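Local coordinates for protein EmGH1 (Erythrobacter marinus, PDB 5Z87) that probably hydrolyses beta-glucosidic bonds as a family 3 glycoside hydrolase, releasing terminal glucose units from its substrates, at residues L408-L420 against H609-G623. Sequence-based numbering, arbitrary orientation.
With EDO (1,2-ethanediol), chain I.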
ATOM      1  N   LEU A 408     -22.776   6.240  32.152  1.00 24.66           N
ATOM      2  CA  LEU A 408     -21.411   6.143  31.653  1.00 27.03           C
ATOM      3  C   LEU A 408     -21.386   6.187  30.126  1.00 31.48           C
ATOM      4  O   LEU A 408     -20.582   6.913  29.533  1.00 30.91           O
ATOM      5  CB  LEU A 408     -20.749   4.869  32.177  1.00 23.76           C
ATOM      6  CG  LEU A 408     -19.310   4.621  31.714  1.00 26.45           C
ATOM      7  CD1 LEU A 408     -18.413   5.796  32.082  1.00 25.86           C
ATOM      8  CD2 LEU A 408     -18.766   3.331  32.317  1.00 25.09           C
ATOM      9  N   ALA A 409     -22.298   5.462  29.473  1.00 23.58           N
ATOM     10  CA  ALA A 409     -22.356   5.492  28.017  1.00 20.12           C
ATOM     11  C   ALA A 409     -22.660   6.894  27.489  1.00 31.44           C
ATOM     12  O   ALA A 409     -22.134   7.303  26.443  1.00 26.91           O
ATOM     13  CB  ALA A 409     -23.399   4.498  27.520  1.00 17.38           C
ATOM     14  N   ARG A 410     -23.518   7.637  28.189  1.00 26.51           N
ATOM     15  CA  ARG A 410     -23.770   9.026  27.819  1.00 23.44           C
ATOM     16  C   ARG A 410     -22.523   9.884  28.008  1.00 27.62           C
ATOM     17  O   ARG A 410     -22.121  10.630  27.100  1.00 23.93           O
ATOM     18  CB  ARG A 410     -24.936   9.568  28.644  1.00 32.58           C
ATOM     19  CG  ARG A 410     -25.030  11.069  28.698  1.00 30.42           C
ATOM     20  CD  ARG A 410     -26.074  11.545  27.732  1.00 40.60           C
ATOM     21  NE  ARG A 410     -27.235  12.129  28.400  1.00 45.68           N
ATOM     22  CZ  ARG A 410     -27.562  13.416  28.307  1.00 52.76           C
ATOM     23  NH1 ARG A 410     -26.807  14.238  27.573  1.00 46.50           N
ATOM     24  NH2 ARG A 410     -28.642  13.878  28.932  1.00 49.65           N
ATOM     25  N   ARG A 411     -21.879   9.780  29.178  1.00 25.19           N
ATOM     26  CA  ARG A 411     -20.704  10.605  29.443  1.00 27.28           C
ATOM     27  C   ARG A 411     -19.557  10.291  28.482  1.00 33.39           C
ATOM     28  O   ARG A 411     -18.796  11.195  28.102  1.00 29.50           O
ATOM     29  CB  ARG A 411     -20.249  10.430  30.892  1.00 29.44           C
ATOM     30  CG  ARG A 411     -20.957  11.356  31.881  1.00 41.02           C
ATOM     31  CD  ARG A 411     -20.112  11.605  33.134  1.00 50.93           C
ATOM     32  NE  ARG A 411     -19.504  10.377  33.661  1.00 61.42           N
ATOM     33  CZ  ARG A 411     -18.211  10.232  33.969  1.00 69.30           C
ATOM     34  NH1 ARG A 411     -17.365  11.251  33.813  1.00 53.92           N
ATOM     35  NH2 ARG A 411     -17.763   9.065  34.442  1.00 59.22           N
ATOM     36  N   MET A 412     -19.407   9.027  28.078  1.00 28.45           N
ATOM     37  CA  MET A 412     -18.336   8.686  27.150  1.00 26.72           C
ATOM     38  C   MET A 412     -18.555   9.374  25.805  1.00 30.35           C
ATOM     39  O   MET A 412     -17.634   9.983  25.249  1.00 26.32           O
ATOM     40  CB  MET A 412     -18.237   7.171  26.985  1.00 20.91           C
ATOM     41  CG  MET A 412     -16.996   6.712  26.217  1.00 26.55           C
ATOM     42  SD  MET A 412     -15.424   7.290  26.920  1.00 37.81           S
ATOM     43  CE  MET A 412     -14.728   5.801  27.579  1.00 34.54           C
ATOM     44  N   ALA A 413     -19.791   9.324  25.290  1.00 21.61           N
ATOM     45  CA  ALA A 413     -20.111  10.025  24.051  1.00 23.24           C
ATOM     46  C   ALA A 413     -19.824  11.523  24.160  1.00 33.91           C
ATOM     47  O   ALA A 413     -19.232  12.115  23.244  1.00 28.77           O
ATOM     48  CB  ALA A 413     -21.570   9.774  23.676  1.00 24.27           C
ATOM     49  N   GLU A 414     -20.208  12.147  25.284  1.00 26.30           N
ATOM     50  CA  GLU A 414     -19.932  13.572  25.498  1.00 27.26           C
ATOM     51  C   GLU A 414     -18.436  13.890  25.438  1.00 31.66           C
ATOM     52  O   GLU A 414     -18.055  15.016  25.086  1.00 24.71           O
ATOM     53  CB  GLU A 414     -20.521  14.036  26.849  1.00 19.34           C
ATOM     54  CG  GLU A 414     -22.068  13.944  26.909  1.00 28.04           C
ATOM     55  CD  GLU A 414     -22.687  14.373  28.252  1.00 33.71           C
ATOM     56  OE1 GLU A 414     -21.976  14.410  29.282  1.00 26.86           O
ATOM     57  OE2 GLU A 414     -23.903  14.679  28.266  1.00 36.20           O
ATOM     58  N   GLU A 415     -17.574  12.928  25.784  1.00 25.12           N
ATOM     59  CA  GLU A 415     -16.134  13.153  25.738  1.00 22.34           C
ATOM     60  C   GLU A 415     -15.528  12.837  24.376  1.00 23.27           C
ATOM     61  O   GLU A 415     -14.383  13.220  24.123  1.00 23.51           O
ATOM     62  CB  GLU A 415     -15.409  12.306  26.798  1.00 27.04           C
ATOM     63  CG  GLU A 415     -15.757  12.614  28.243  1.00 30.55           C
ATOM     64  CD  GLU A 415     -15.012  13.821  28.785  1.00 32.32           C
ATOM     65  OE1 GLU A 415     -13.851  14.045  28.382  1.00 31.02           O
ATOM     66  OE2 GLU A 415     -15.591  14.552  29.614  1.00 37.31           O
ATOM     67  N   SER A 416     -16.265  12.157  23.504  1.00 23.90           N
ATOM     68  CA  SER A 416     -15.726  11.595  22.274  1.00 22.11           C
ATOM     69  C   SER A 416     -16.081  12.380  21.028  1.00 29.91           C
ATOM     70  O   SER A 416     -15.279  12.413  20.087  1.00 25.10           O
ATOM     71  CB  SER A 416     -16.234  10.167  22.083  1.00 21.43           C
ATOM     72  OG  SER A 416     -15.800   9.359  23.156  1.00 29.01           O
ATOM     73  N   ILE A 417     -17.269  12.983  20.976  1.00 20.11           N
ATOM     74  CA  ILE A 417     -17.689  13.655  19.752  1.00 28.51           C
ATOM     75  C   ILE A 417     -16.703  14.769  19.409  1.00 24.32           C
ATOM     76  O   ILE A 417     -16.274  15.540  20.278  1.00 22.73           O
ATOM     77  CB  ILE A 417     -19.132  14.159  19.889  1.00 27.71           C
ATOM     78  CG1 ILE A 417     -20.065  12.966  20.108  1.00 24.24           C
ATOM     79  CG2 ILE A 417     -19.555  14.890  18.639  1.00 20.85           C
ATOM     80  CD1 ILE A 417     -21.437  13.338  20.598  1.00 23.68           C
ATOM     81  N   VAL A 418     -16.298  14.820  18.140  1.00 21.27           N
ATOM     82  CA  VAL A 418     -15.251  15.718  17.662  1.00 18.42           C
ATOM     83  C   VAL A 418     -15.896  16.887  16.930  1.00 19.40           C
ATOM     84  O   VAL A 418     -16.727  16.685  16.034  1.00 17.11           O
ATOM     85  CB  VAL A 418     -14.273  14.986  16.724  1.00 28.72           C
ATOM     86  CG1 VAL A 418     -13.205  15.972  16.181  1.00 20.37           C
ATOM     87  CG2 VAL A 418     -13.647  13.773  17.408  1.00 17.39           C
ATOM     88  N   LEU A 419     -15.507  18.102  17.310  1.00 21.68           N
ATOM     89  CA  LEU A 419     -15.841  19.310  16.562  1.00 23.50           C
ATOM     90  C   LEU A 419     -14.792  19.461  15.462  1.00 23.67           C
ATOM     91  O   LEU A 419     -13.667  19.894  15.721  1.00 23.42           O
ATOM     92  CB  LEU A 419     -15.871  20.529  17.483  1.00 19.18           C
ATOM     93  CG  LEU A 419     -16.303  21.849  16.823  1.00 22.03           C
ATOM     94  CD1 LEU A 419     -17.656  21.682  16.122  1.00 23.14           C
ATOM     95  CD2 LEU A 419     -16.364  23.021  17.820  1.00 18.56           C
ATOM     96  N   LEU A 420     -15.163  19.108  14.227  1.00 21.75           N
ATOM     97  CA  LEU A 420     -14.213  19.132  13.117  1.00 23.70           C
ATOM     98  C   LEU A 420     -13.951  20.554  12.631  1.00 31.78           C
ATOM     99  O   LEU A 420     -12.796  20.934  12.402  1.00 25.20           O
ATOM    100  CB  LEU A 420     -14.717  18.276  11.952  1.00 17.38           C
ATOM    101  CG  LEU A 420     -14.736  16.757  12.096  1.00 25.21           C
ATOM    102  CD1 LEU A 420     -15.237  16.139  10.811  1.00 14.58           C
ATOM    103  CD2 LEU A 420     -13.358  16.217  12.442  1.00 16.93           C
ATOM    104  N   HIS A 609     -28.533  11.962  22.962  1.00 25.70           N
ATOM    105  CA  HIS A 609     -28.530  12.987  24.005  1.00 26.79           C
ATOM    106  C   HIS A 609     -27.213  13.750  24.025  1.00 29.28           C
ATOM    107  O   HIS A 609     -27.197  14.974  24.214  1.00 29.85           O
ATOM    108  CB  HIS A 609     -28.797  12.359  25.381  1.00 27.34           C
ATOM    109  CG  HIS A 609     -30.149  11.720  25.512  1.00 37.11           C
ATOM    110  ND1 HIS A 609     -31.322  12.396  25.246  1.00 36.79           N
ATOM    111  CD2 HIS A 609     -30.514  10.475  25.902  1.00 34.40           C
ATOM    112  CE1 HIS A 609     -32.348  11.588  25.449  1.00 35.51           C
ATOM    113  NE2 HIS A 609     -31.885  10.418  25.849  1.00 32.72           N
ATOM    114  N   ALA A 610     -26.092  13.044  23.858  1.00 28.62           N
ATOM    115  CA  ALA A 610     -24.803  13.724  23.909  1.00 30.28           C
ATOM    116  C   ALA A 610     -24.642  14.681  22.728  1.00 21.95           C
ATOM    117  O   ALA A 610     -24.138  15.793  22.893  1.00 26.09           O
ATOM    118  CB  ALA A 610     -23.669  12.702  23.960  1.00 28.32           C
ATOM    119  N   ILE A 611     -25.097  14.277  21.541  1.00 20.69           N
ATOM    120  CA  ILE A 611     -25.075  15.170  20.382  1.00 27.61           C
ATOM    121  C   ILE A 611     -25.880  16.438  20.657  1.00 34.41           C
ATOM    122  O   ILE A 611     -25.424  17.559  20.396  1.00 27.73           O
ATOM    123  CB  ILE A 611     -25.605  14.439  19.140  1.00 24.46           C
ATOM    124  CG1 ILE A 611     -24.652  13.311  18.748  1.00 30.65           C
ATOM    125  CG2 ILE A 611     -25.830  15.426  17.998  1.00 22.20           C
ATOM    126  CD1 ILE A 611     -25.126  12.495  17.569  1.00 25.56           C
ATOM    127  N   ALA A 612     -27.102  16.278  21.172  1.00 32.37           N
ATOM    128  CA  ALA A 612     -27.932  17.442  21.455  1.00 27.13           C
ATOM    129  C   ALA A 612     -27.271  18.345  22.487  1.00 27.86           C
ATOM    130  O   ALA A 612     -27.278  19.572  22.347  1.00 30.47           O
ATOM    131  CB  ALA A 612     -29.316  16.995  21.930  1.00 32.29           C
ATOM    132  N   SER A 613     -26.665  17.753  23.514  1.00 28.70           N
ATOM    133  CA  SER A 613     -26.006  18.558  24.537  1.00 27.26           C
ATOM    134  C   SER A 613     -24.835  19.359  23.969  1.00 35.30           C
ATOM    135  O   SER A 613     -24.557  20.476  24.430  1.00 32.08           O
ATOM    136  CB  SER A 613     -25.538  17.653  25.680  1.00 25.21           C
ATOM    137  OG  SER A 613     -26.645  17.038  26.325  1.00 37.93           O
ATOM    138  N   ILE A 614     -24.131  18.806  22.980  1.00 29.00           N
ATOM    139  CA  ILE A 614     -23.011  19.529  22.397  1.00 33.44           C
ATOM    140  C   ILE A 614     -23.510  20.556  21.393  1.00 26.68           C
ATOM    141  O   ILE A 614     -22.938  21.645  21.276  1.00 29.57           O
ATOM    142  CB  ILE A 614     -22.010  18.543  21.768  1.00 28.34           C
ATOM    143  CG1 ILE A 614     -21.142  17.924  22.854  1.00 26.00           C
ATOM    144  CG2 ILE A 614     -21.124  19.219  20.720  1.00 20.42           C
ATOM    145  CD1 ILE A 614     -20.596  16.571  22.463  1.00 34.42           C
ATOM    146  N   LEU A 615     -24.586  20.251  20.673  1.00 23.76           N
ATOM    147  CA  LEU A 615     -25.098  21.221  19.710  1.00 32.40           C
ATOM    148  C   LEU A 615     -25.535  22.518  20.387  1.00 35.07           C
ATOM    149  O   LEU A 615     -25.449  23.590  19.778  1.00 38.91           O
ATOM    150  CB  LEU A 615     -26.250  20.621  18.914  1.00 27.36           C
ATOM    151  CG  LEU A 615     -25.820  19.657  17.808  1.00 29.73           C
ATOM    152  CD1 LEU A 615     -27.018  18.919  17.242  1.00 31.44           C
ATOM    153  CD2 LEU A 615     -25.090  20.396  16.717  1.00 24.98           C
ATOM    154  N   PHE A 616     -25.950  22.457  21.652  1.00 31.82           N
ATOM    155  CA  PHE A 616     -26.527  23.609  22.334  1.00 33.72           C
ATOM    156  C   PHE A 616     -25.617  24.176  23.420  1.00 33.22           C
ATOM    157  O   PHE A 616     -26.020  25.095  24.140  1.00 44.32           O
ATOM    158  CB  PHE A 616     -27.904  23.237  22.905  1.00 28.95           C
ATOM    159  CG  PHE A 616     -29.002  23.237  21.861  1.00 31.84           C
ATOM    160  CD1 PHE A 616     -29.515  24.434  21.376  1.00 30.49           C
ATOM    161  CD2 PHE A 616     -29.499  22.050  21.350  1.00 30.66           C
ATOM    162  CE1 PHE A 616     -30.509  24.446  20.406  1.00 31.84           C
ATOM    163  CE2 PHE A 616     -30.491  22.049  20.371  1.00 31.19           C
ATOM    164  CZ  PHE A 616     -30.997  23.249  19.900  1.00 32.08           C
ATOM    165  N   GLY A 617     -24.406  23.659  23.559  1.00 32.71           N
ATOM    166  CA  GLY A 617     -23.439  24.267  24.439  1.00 22.10           C
ATOM    167  C   GLY A 617     -23.431  23.761  25.857  1.00 29.30           C
ATOM    168  O   GLY A 617     -22.568  24.187  26.634  1.00 30.21           O
ATOM    169  N   ASP A 618     -24.359  22.878  26.238  1.00 24.12           N
ATOM    170  CA  ASP A 618     -24.304  22.329  27.592  1.00 28.13           C
ATOM    171  C   ASP A 618     -23.022  21.534  27.805  1.00 27.71           C
ATOM    172  O   ASP A 618     -22.470  21.521  28.909  1.00 26.22           O
ATOM    173  CB  ASP A 618     -25.521  21.446  27.869  1.00 28.60           C
ATOM    174  CG  ASP A 618     -26.842  22.159  27.615  1.00 36.53           C
ATOM    175  OD1 ASP A 618     -26.874  23.405  27.614  1.00 36.48           O
ATOM    176  OD2 ASP A 618     -27.856  21.464  27.399  1.00 43.82           O
ATOM    177  N   VAL A 619     -22.528  20.881  26.760  1.00 24.66           N
ATOM    178  CA  VAL A 619     -21.237  20.208  26.792  1.00 29.43           C
ATOM    179  C   VAL A 619     -20.331  20.923  25.801  1.00 23.31           C
ATOM    180  O   VAL A 619     -20.731  21.176  24.664  1.00 21.99           O
ATOM    181  CB  VAL A 619     -21.366  18.709  26.458  1.00 27.86           C
ATOM    182  CG1 VAL A 619     -20.000  18.071  26.292  1.00 22.22           C
ATOM    183  CG2 VAL A 619     -22.157  17.980  27.557  1.00 27.56           C
ATOM    184  N   ASN A 620     -19.135  21.273  26.236  1.00 21.82           N
ATOM    185  CA  ASN A 620     -18.132  21.780  25.313  1.00 27.84           C
ATOM    186  C   ASN A 620     -17.437  20.601  24.632  1.00 29.73           C
ATOM    187  O   ASN A 620     -16.795  19.796  25.321  1.00 24.30           O
ATOM    188  CB  ASN A 620     -17.119  22.650  26.049  1.00 22.40           C
ATOM    189  CG  ASN A 620     -16.371  23.570  25.113  1.00 24.51           C
ATOM    190  OD1 ASN A 620     -16.408  23.377  23.902  1.00 20.85           O
ATOM    191  ND2 ASN A 620     -15.700  24.586  25.664  1.00 19.11           N
ATOM    192  N   PRO A 621     -17.536  20.455  23.307  1.00 26.79           N
ATOM    193  CA  PRO A 621     -16.940  19.280  22.651  1.00 25.65           C
ATOM    194  C   PRO A 621     -15.433  19.262  22.831  1.00 22.79           C
ATOM    195  O   PRO A 621     -14.772  20.300  22.849  1.00 24.74           O
ATOM    196  CB  PRO A 621     -17.334  19.450  21.182  1.00 23.08           C
ATOM    197  CG  PRO A 621     -17.548  20.936  21.033  1.00 25.73           C
ATOM    198  CD  PRO A 621     -18.158  21.366  22.335  1.00 25.99           C
ATOM    199  N   SER A 622     -14.900  18.056  23.012  1.00 28.63           N
ATOM    200  CA  SER A 622     -13.499  17.901  23.372  1.00 22.40           C
ATOM    201  C   SER A 622     -12.880  16.653  22.754  1.00 21.99           C
ATOM    202  O   SER A 622     -11.775  16.280  23.150  1.00 21.27           O
ATOM    203  CB  SER A 622     -13.350  17.846  24.896  1.00 20.63           C
ATOM    204  OG  SER A 622     -13.805  16.592  25.389  1.00 25.86           O
ATOM    205  N   GLY A 623     -13.574  15.975  21.841  1.00 19.10           N
ATOM    206  CA  GLY A 623     -12.968  14.865  21.135  1.00 25.48           C
ATOM    207  C   GLY A 623     -11.865  15.318  20.194  1.00 25.77           C
ATOM    208  O   GLY A 623     -11.853  16.446  19.698  1.00 21.59           O
TER
HETATM  209  C1  EDO I 807     -16.993  21.630  29.990  1.00 41.50           C
HETATM  210  O1  EDO I 807     -15.960  20.669  29.719  1.00 43.91           O
HETATM  211  C2  EDO I 807     -18.363  20.962  29.920  1.00 36.61           C
HETATM  212  O2  EDO I 807     -18.510  20.377  28.622  1.00 35.39           O
HETATM  213  O   HOH W   1     -16.719  17.078  25.817  1.00 20.67           O
HETATM  214  O   HOH W   2     -16.906  16.015  22.655  1.00 24.18           O
HETATM  215  O   HOH W   3     -13.659  18.523  19.572  1.00 19.76           O
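The guanidinium of R410 has H609 CB over the centre of one face, 3.3 Å from CZ, the two side chains crossing at about a right angle. The imidazole plane is turned 37° from that of the guanidinium. With CG anti to the backbone N (chi1 161°) and bends at its next two torsions, the arginine folds back toward E414, one turn on, and NH1 makes a salt bridge to OE2 at 3.0 Å. S613 OG lies at the guanidinium edge, near its plane. Putting an alanine at R410 would probably leave the E414 carboxylate without its cationic mate and uncover H609 CB.

E414 is extended beyond CG; its CG rests on A610 CB, while V619 CG2 meets the carboxylate carbon CD at 3.7 Å. Small residues suit the helix crossing: A413 CB and A610 CB touch at 3.6 Å, and the axes of 408-416 and 609-615 approach to 8.8 Å at -44°. Beyond them, branched I417 sends CD1 onto I611 CG1 (3.7 Å) and its CB against I614 CD1.

Past the helices, G623 N bonds to I417 O (3.1 Å), and a CB on G623 would collide with S416 O. Water 2 links E414 O and I417 O to S622 N, and L419 CB packs on the P621 ring. E415 OE1 is salt-bridged to R154 and K730. The contact thus packs helix 403-416 on helix 607-615 and lays edge strand 418-422 along the 621-623 loop that follows it, as in the alpha/beta sandwich of the family 3 C-terminal domain.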